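Local coordinates for periplasmic solute binding protein (Pectobacterium atrosepticum, PDB 4RY1) that probably binds a sugar in the periplasm and delivers it to an ABC-type transporter for uptake, at residues M62-W66 with N67-Q71; L319-Q322 with N323-A327; S166-L169 with D170-T173. All blocks are in the same frame, centred on the assembly; numbering follows the deposited sequence.

Interaction 1. Residues M62-W66 with N67-Q71; sequences MRIDW and NWLPQ
D65 and W68 meet where strand 61-64 of the solute-binding protein's mixed sheet runs over into helix 69-74. This is a beta-strand-to-helix junction, and the turn is closed by two backbone hydrogen bonds. W68 N donates to D65 O at 3.0 Å. L69 N donates to W66 O at 3.1 Å.

The D65 side chain is used twice. Its CB sits over the W68 indole as a CH-pi contact, 3.6 Å from the centroid of the five-membered ring and 13° off the ring normal. Its carboxylate has polar partners of its own. OD2 accepts a hydrogen bond from a water at 2.7 Å, and the same water accepts from N67 ND2 at 2.8 Å. W68 NE1 adds a weak bond to this water. OD1 of D65 accepts from a bound glycerol, probably left from crystallisation, and makes a weak hydrogen bond with S288 OG. The glycerol may mark a pocket.

The other end of the N67 amide also has a partner: OD1 accepts from K285 NZ. The N67 CG lies between the backbone N and the carbonyl carbon (chi1 44°), which brings the amide alongside the D65 carboxylate, the two planes 51° apart. W66 NE1 turns elsewhere, to T101 O. The apolar side of the junction is closed by I64, whose CB packs on W68 CE3 and whose CD1 lies 3.7 Å from L69 CD2.

Interaction 2. Residues L319-Q322 with N323-A327; sequences LGLQ and NGMPA
Two overlapping beta turns carry the chain out of helix 313-319 and on toward helix 329-337. The first, of type II', runs from L319 to Q322 and is closed by Q322 N donating to L319 O. G320 leaves the helical conformation here with a positive phi, which a glycine adopts easily. The second, of type I, runs from L321 to G324. G324 N donates to L321 O at 3.0 Å, with an N-H...O angle of 159°. G324, too, has backbone angles that suit a residue without a side chain.

A water bridges the two turns. It donates to G320 O at 2.7 Å and to G324 O at 2.7 Å, and accepts from N323 N at 2.9 Å. Three backbone groups from the two turns are thus satisfied by one solvent molecule.

The apolar side of the loop is built on L321, and its CD2 branch does the touching. L321 and M325 lie side by side and point the same way. The M325 chain bends at chi2 (-79°), and this bend brings its sulfur to L321 CD2. L335 of helix 329-337 touches L321 and P326; L347 of helix 346-356 touches L321 and M325. Q322 O accepts from R15 NE of helix 13-29, and N323 O accepts from S114 OG. L321 CD2 touches M325 SD at 3.7 Å and, about a quarter-turn away, P326 CD at 4.0 Å.

Interaction 3. Residues S166-L169 with D170-T173; sequences SDVL and DILT
L169 and T173 meet in the first turn of helix 169-183, a helix N-terminus with V168 at the N-cap position and an Asx turn leading into it, from D167 to L169. In the Asx turn D167 OD1 accepts from L169 N at 2.9 Å, from above the carboxylate plane.

The L169 CB lies against D170 N, the next amide in the chain. CG stands anti to the backbone N (chi1 174°), which carries the branch toward T173, and CG comes within 3.8 Å of T173 OG1. The CD1 branch lies 3.5 Å from the same hydroxyl oxygen, T173 OG1, and also approaches CD2 of L172. Beyond the segments, L169 also touches E369 and R118.

The L169 carbonyl oxygen is gripped twice. T173 N donates to it as the usual helical bond, and T173 OG1 donates to it as well. The two donors reach it from opposite faces of the carbonyl plane. One turn-closing bond precedes them: L172 N to V168 O at 3.1 Å, in the carbonyl plane. V168 O also accepts from W377 NE1 of helix 371-385.

D170 works at the start of the helix. Its OD2 accepts from A162 N, and its OD1 makes a weak bond to I171 N. One water links OD1 to D167 O; another joins D167 OD1 to D170 N. On the apolar side V168 and I171 cross at an angle, with V168 CG1 lying 3.7 Å from I171 CB.

Interaction 1 comes first along the chain, then interaction 3, then interaction 2. Interactions 1 and 2 touch through R63 and N323, though their centres are 18 Å apart. Interactions 1 and 3 have centres 19 Å apart and nearest atoms about 7 Å apart. Interactions 2 and 3 lie on opposite sides of the chain's centre, 24 Å between centres. Interaction 1 links strand 61-64 to helix 69-74; interaction 3 starts helix 169-183 and interaction 2 follows helix 313-319. The last two contact strand 107-123. R15 lies near interactions 1 and 2, and E369 touches interactions 1 and 3. The glycerol at D65 may mark a pocket, consistent with a ligand cleft nearby.

Interaction 1. Residues M62-W66 with N67-Q71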
loop_
_atom_site.group_PDB
_atom_site.type_symbol
_atom_site.label_atom_id
_atom_site.label_comp_id
_atom_site.label_asym_id
_atom_site.label_seq_id
_atom_site.Cartn_x
_atom_site.Cartn_y
_atom_site.Cartn_z
ATOM N N MET A 62 -1.576 -13.793 12.356
ATOM C CA MET A 62 -1.830 -13.559 10.930
ATOM C C MET A 62 -1.258 -12.219 10.505
ATOM O O MET A 62 -1.528 -11.197 11.138
ATOM C CB MET A 62 -3.333 -13.497 10.668
ATOM C CG MET A 62 -4.100 -14.777 10.985
ATOM S SD MET A 62 -5.903 -14.540 11.382
ATOM C CE MET A 62 -5.659 -14.101 13.134
ATOM N N ARG A 63 -0.563 -12.195 9.379
ATOM C CA ARG A 63 -0.362 -10.919 8.679
ATOM C C ARG A 63 -1.696 -10.542 8.016
ATOM O O ARG A 63 -2.321 -11.381 7.377
ATOM C CB ARG A 63 0.725 -10.993 7.629
ATOM C CG ARG A 63 1.166 -9.649 7.065
ATOM C CD ARG A 63 2.010 -9.825 5.817
ATOM N NE ARG A 63 2.383 -8.555 5.195
ATOM C CZ ARG A 63 3.584 -7.986 5.263
ATOM N NH1 ARG A 63 4.558 -8.563 5.944
ATOM N NH2 ARG A 63 3.780 -6.834 4.622
ATOM N N ILE A 64 -2.111 -9.296 8.188
ATOM C CA ILE A 64 -3.315 -8.797 7.572
ATOM C C ILE A 64 -3.071 -7.400 7.029
ATOM O O ILE A 64 -2.198 -6.680 7.505
ATOM C CB ILE A 64 -4.517 -8.769 8.525
ATOM C CG1 ILE A 64 -4.254 -7.860 9.729
ATOM C CG2 ILE A 64 -4.929 -10.178 8.954
ATOM C CD1 ILE A 64 -5.504 -7.572 10.542
ATOM N N ASP A 65 -3.804 -7.036 5.994
ATOM C CA ASP A 65 -3.835 -5.663 5.528
ATOM C C ASP A 65 -4.782 -4.836 6.406
ATOM O O ASP A 65 -5.846 -5.311 6.835
ATOM C CB ASP A 65 -4.223 -5.593 4.041
ATOM C CG ASP A 65 -3.084 -5.151 3.107
ATOM O OD1 ASP A 65 -1.949 -4.845 3.524
ATOM O OD2 ASP A 65 -3.339 -5.126 1.900
ATOM N N TRP A 66 -4.405 -3.577 6.637
ATOM C CA TRP A 66 -5.236 -2.643 7.421
ATOM C C TRP A 66 -6.648 -2.501 6.860
ATOM O O TRP A 66 -7.637 -2.396 7.600
ATOM C CB TRP A 66 -4.523 -1.293 7.504
ATOM C CG TRP A 66 -5.328 -0.133 7.962
ATOM C CD1 TRP A 66 -5.601 0.223 9.247
ATOM C CD2 TRP A 66 -5.897 0.867 7.129
ATOM N NE1 TRP A 66 -6.338 1.383 9.257
ATOM C CE2 TRP A 66 -6.514 1.800 7.963
ATOM C CE3 TRP A 66 -5.935 1.068 5.744
ATOM C CZ2 TRP A 66 -7.157 2.920 7.464
ATOM C CZ3 TRP A 66 -6.570 2.179 5.255
ATOM C CH2 TRP A 66 -7.171 3.087 6.111
ATOM N N ASN A 67 -6.748 -2.500 5.549
ATOM C CA ASN A 67 -8.039 -2.309 4.899
ATOM C C ASN A 67 -8.934 -3.533 4.948
ATOM O O ASN A 67 -10.073 -3.469 4.460
ATOM C CB ASN A 67 -7.805 -1.830 3.481
ATOM C CG ASN A 67 -6.725 -2.597 2.796
ATOM O OD1 ASN A 67 -5.528 -2.500 3.167
ATOM N ND2 ASN A 67 -7.099 -3.354 1.810
ATOM N N TRP A 68 -8.457 -4.608 5.583
ATOM C CA TRP A 68 -9.289 -5.788 5.855
ATOM C C TRP A 68 -10.000 -5.702 7.194
ATOM O O TRP A 68 -10.856 -6.549 7.500
ATOM C CB TRP A 68 -8.506 -7.095 5.803
ATOM C CG TRP A 68 -7.791 -7.345 4.524
ATOM C CD1 TRP A 68 -7.938 -6.692 3.324
ATOM C CD2 TRP A 68 -6.765 -8.306 4.332
ATOM N NE1 TRP A 68 -7.065 -7.199 2.407
ATOM C CE2 TRP A 68 -6.349 -8.210 2.991
ATOM C CE3 TRP A 68 -6.173 -9.275 5.159
ATOM C CZ2 TRP A 68 -5.337 -9.015 2.465
ATOM C CZ3 TRP A 68 -5.179 -10.086 4.623
ATOM C CH2 TRP A 68 -4.762 -9.938 3.301
ATOM N N LEU A 69 -9.682 -4.699 7.996
ATOM C CA LEU A 69 -10.321 -4.573 9.300
ATOM C C LEU A 69 -11.842 -4.344 9.220
ATOM O O LEU A 69 -12.574 -4.850 10.071
ATOM C CB LEU A 69 -9.638 -3.535 10.188
ATOM C CG LEU A 69 -8.249 -3.919 10.686
ATOM C CD1 LEU A 69 -7.700 -2.808 11.567
ATOM C CD2 LEU A 69 -8.262 -5.230 11.457
ATOM N N PRO A 70 -12.342 -3.598 8.204
ATOM C CA PRO A 70 -13.829 -3.545 8.128
ATOM C C PRO A 70 -14.499 -4.918 7.987
ATOM O O PRO A 70 -15.442 -5.232 8.717
ATOM C CB PRO A 70 -14.083 -2.623 6.937
ATOM C CG PRO A 70 -12.886 -1.721 6.976
ATOM C CD PRO A 70 -11.725 -2.628 7.283
ATOM N N GLN A 71 -13.967 -5.751 7.115
ATOM C CA GLN A 71 -14.506 -7.099 6.897
ATOM C C GLN A 71 -14.437 -7.942 8.160
ATOM O O GLN A 71 -15.411 -8.582 8.557
ATOM C CB GLN A 71 -13.755 -7.813 5.766
ATOM C CG GLN A 71 -14.141 -9.280 5.645
ATOM C CD GLN A 71 -13.496 -10.021 4.476
ATOM O OE1 GLN A 71 -12.799 -9.428 3.619
ATOM N NE2 GLN A 71 -13.727 -11.343 4.437
HETATM O O HOH W 1 -5.501 -5.099 0.359
#

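Interaction 2. Residues L319-Q322 with N323-A327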
loop_
_atom_site.group_PDB
_atom_site.type_symbol
_atom_site.label_atom_id
_atom_site.label_comp_id
_atom_site.label_asym_id
_atom_site.label_seq_id
_atom_site.Cartn_x
_atom_site.Cartn_y
_atom_site.Cartn_z
ATOM N N LEU A 319 14.595 -9.672 10.273
ATOM C CA LEU A 319 13.612 -9.162 9.316
ATOM C C LEU A 319 14.123 -8.001 8.478
ATOM O O LEU A 319 13.661 -7.785 7.371
ATOM C CB LEU A 319 12.321 -8.758 10.020
ATOM C CG LEU A 319 11.484 -9.951 10.457
ATOM C CD1 LEU A 319 10.332 -9.565 11.367
ATOM C CD2 LEU A 319 10.920 -10.656 9.232
ATOM N N GLY A 320 15.056 -7.241 9.029
ATOM C CA GLY A 320 15.572 -6.056 8.340
ATOM C C GLY A 320 14.451 -5.208 7.799
ATOM O O GLY A 320 13.498 -4.871 8.518
ATOM N N LEU A 321 14.583 -4.819 6.538
ATOM C CA LEU A 321 13.599 -3.955 5.876
ATOM C C LEU A 321 12.607 -4.734 4.999
ATOM O O LEU A 321 11.897 -4.133 4.197
ATOM C CB LEU A 321 14.304 -2.894 5.023
ATOM C CG LEU A 321 15.112 -1.902 5.868
ATOM C CD1 LEU A 321 15.930 -0.990 4.962
ATOM C CD2 LEU A 321 14.205 -1.031 6.727
ATOM N N GLN A 322 12.497 -6.037 5.209
ATOM C CA GLN A 322 11.643 -6.867 4.361
ATOM C C GLN A 322 10.139 -6.615 4.509
ATOM O O GLN A 322 9.377 -7.017 3.630
ATOM C CB GLN A 322 11.944 -8.336 4.622
ATOM C CG GLN A 322 13.335 -8.750 4.173
ATOM C CD GLN A 322 13.536 -8.573 2.693
ATOM O OE1 GLN A 322 12.678 -8.900 1.904
ATOM N NE2 GLN A 322 14.691 -8.025 2.322
ATOM N N ASN A 323 9.742 -5.959 5.598
ATOM C CA ASN A 323 8.363 -5.532 5.799
ATOM C C ASN A 323 8.238 -4.002 5.832
ATOM O O ASN A 323 7.265 -3.467 6.356
ATOM C CB ASN A 323 7.807 -6.074 7.117
ATOM C CG ASN A 323 7.864 -7.567 7.238
ATOM O OD1 ASN A 323 8.250 -8.126 8.311
ATOM N ND2 ASN A 323 7.434 -8.227 6.217
ATOM N N GLY A 324 9.238 -3.307 5.307
ATOM C CA GLY A 324 9.252 -1.856 5.327
ATOM C C GLY A 324 10.001 -1.301 6.523
ATOM O O GLY A 324 10.684 -2.016 7.247
ATOM N N MET A 325 9.908 0.007 6.691
ATOM C CA MET A 325 10.594 0.676 7.798
ATOM C C MET A 325 9.883 0.382 9.127
ATOM O O MET A 325 8.713 0.714 9.273
ATOM C CB MET A 325 10.647 2.187 7.550
ATOM C CG MET A 325 11.550 2.566 6.390
ATOM S SD MET A 325 13.384 2.603 6.677
ATOM C CE MET A 325 13.508 4.311 7.363
ATOM N N PRO A 326 10.564 -0.256 10.093
ATOM C CA PRO A 326 9.851 -0.722 11.301
ATOM C C PRO A 326 9.044 0.349 11.996
ATOM O O PRO A 326 9.518 1.480 12.174
ATOM C CB PRO A 326 10.981 -1.174 12.197
ATOM C CG PRO A 326 11.990 -1.697 11.233
ATOM C CD PRO A 326 11.936 -0.794 10.050
ATOM N N ALA A 327 7.838 -0.030 12.407
ATOM C CA ALA A 327 6.963 0.862 13.146
ATOM C C ALA A 327 7.566 1.285 14.490
ATOM O O ALA A 327 7.367 2.407 14.950
ATOM C CB ALA A 327 5.610 0.189 13.366
HETATM O O HOH W 2 10.832 -4.651 7.956
#

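Interaction 3. Residues S166-L169 with D170-T173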
loop_
_atom_site.group_PDB
_atom_site.type_symbol
_atom_site.label_atom_id
_atom_site.label_comp_id
_atom_site.label_asym_id
_atom_site.label_seq_id
_atom_site.Cartn_x
_atom_site.Cartn_y
_atom_site.Cartn_z
ATOM N N SER A 166 -5.264 -5.092 -14.186
ATOM C CA SER A 166 -5.849 -5.904 -13.115
ATOM C C SER A 166 -6.549 -5.045 -12.060
ATOM O O SER A 166 -7.600 -5.415 -11.527
ATOM C CB SER A 166 -4.777 -6.795 -12.465
ATOM O OG SER A 166 -4.312 -7.750 -13.403
ATOM N N ASP A 167 -5.958 -3.899 -11.755
ATOM C CA ASP A 167 -6.418 -3.057 -10.664
ATOM C C ASP A 167 -5.755 -1.703 -10.876
ATOM O O ASP A 167 -4.583 -1.658 -11.230
ATOM C CB ASP A 167 -6.025 -3.818 -9.378
ATOM C CG ASP A 167 -5.842 -2.983 -8.139
ATOM O OD1 ASP A 167 -5.298 -1.871 -8.165
ATOM O OD2 ASP A 167 -6.218 -3.543 -7.074
ATOM N N VAL A 168 -6.511 -0.613 -10.721
ATOM C CA VAL A 168 -5.968 0.741 -10.914
ATOM C C VAL A 168 -6.156 1.568 -9.628
ATOM O O VAL A 168 -6.407 2.764 -9.632
ATOM C CB VAL A 168 -6.502 1.429 -12.189
ATOM C CG1 VAL A 168 -5.672 2.679 -12.517
ATOM C CG2 VAL A 168 -6.474 0.431 -13.348
ATOM N N LEU A 169 -5.970 0.911 -8.497
ATOM C CA LEU A 169 -6.051 1.602 -7.209
ATOM C C LEU A 169 -4.997 2.699 -7.094
ATOM O O LEU A 169 -5.236 3.748 -6.488
ATOM C CB LEU A 169 -5.869 0.617 -6.053
ATOM C CG LEU A 169 -5.784 1.201 -4.633
ATOM C CD1 LEU A 169 -7.014 1.998 -4.253
ATOM C CD2 LEU A 169 -5.549 0.111 -3.607
ATOM N N ASP A 170 -3.807 2.469 -7.639
ATOM C CA ASP A 170 -2.755 3.503 -7.547
ATOM C C ASP A 170 -3.206 4.841 -8.130
ATOM O O ASP A 170 -3.029 5.885 -7.504
ATOM C CB ASP A 170 -1.411 3.084 -8.152
ATOM C CG ASP A 170 -1.470 2.712 -9.618
ATOM O OD1 ASP A 170 -2.542 2.406 -10.166
ATOM O OD2 ASP A 170 -0.387 2.684 -10.209
ATOM N N ILE A 171 -3.793 4.820 -9.323
ATOM C CA ILE A 171 -4.201 6.088 -9.951
ATOM C C ILE A 171 -5.469 6.638 -9.297
ATOM O O ILE A 171 -5.608 7.866 -9.200
ATOM C CB ILE A 171 -4.326 5.991 -11.481
ATOM C CG1 ILE A 171 -3.055 5.396 -12.100
ATOM C CG2 ILE A 171 -4.644 7.365 -12.085
ATOM C CD1 ILE A 171 -1.766 6.130 -11.815
ATOM N N LEU A 172 -6.342 5.771 -8.795
ATOM C CA LEU A 172 -7.476 6.238 -7.969
ATOM C C LEU A 172 -6.955 7.022 -6.773
ATOM O O LEU A 172 -7.483 8.067 -6.407
ATOM C CB LEU A 172 -8.328 5.079 -7.485
ATOM C CG LEU A 172 -9.482 5.446 -6.555
ATOM C CD1 LEU A 172 -10.482 6.296 -7.300
ATOM C CD2 LEU A 172 -10.132 4.176 -6.031
ATOM N N THR A 173 -5.902 6.498 -6.162
ATOM C CA THR A 173 -5.339 7.102 -4.961
ATOM C C THR A 173 -4.623 8.395 -5.310
ATOM O O THR A 173 -4.676 9.372 -4.577
ATOM C CB THR A 173 -4.391 6.120 -4.250
ATOM O OG1 THR A 173 -5.114 4.917 -3.976
ATOM C CG2 THR A 173 -3.873 6.709 -2.978
HETATM O O HOH W 3 -2.374 -0.218 -10.658
HETATM O O HOH W 4 -2.920 -0.510 -7.995
#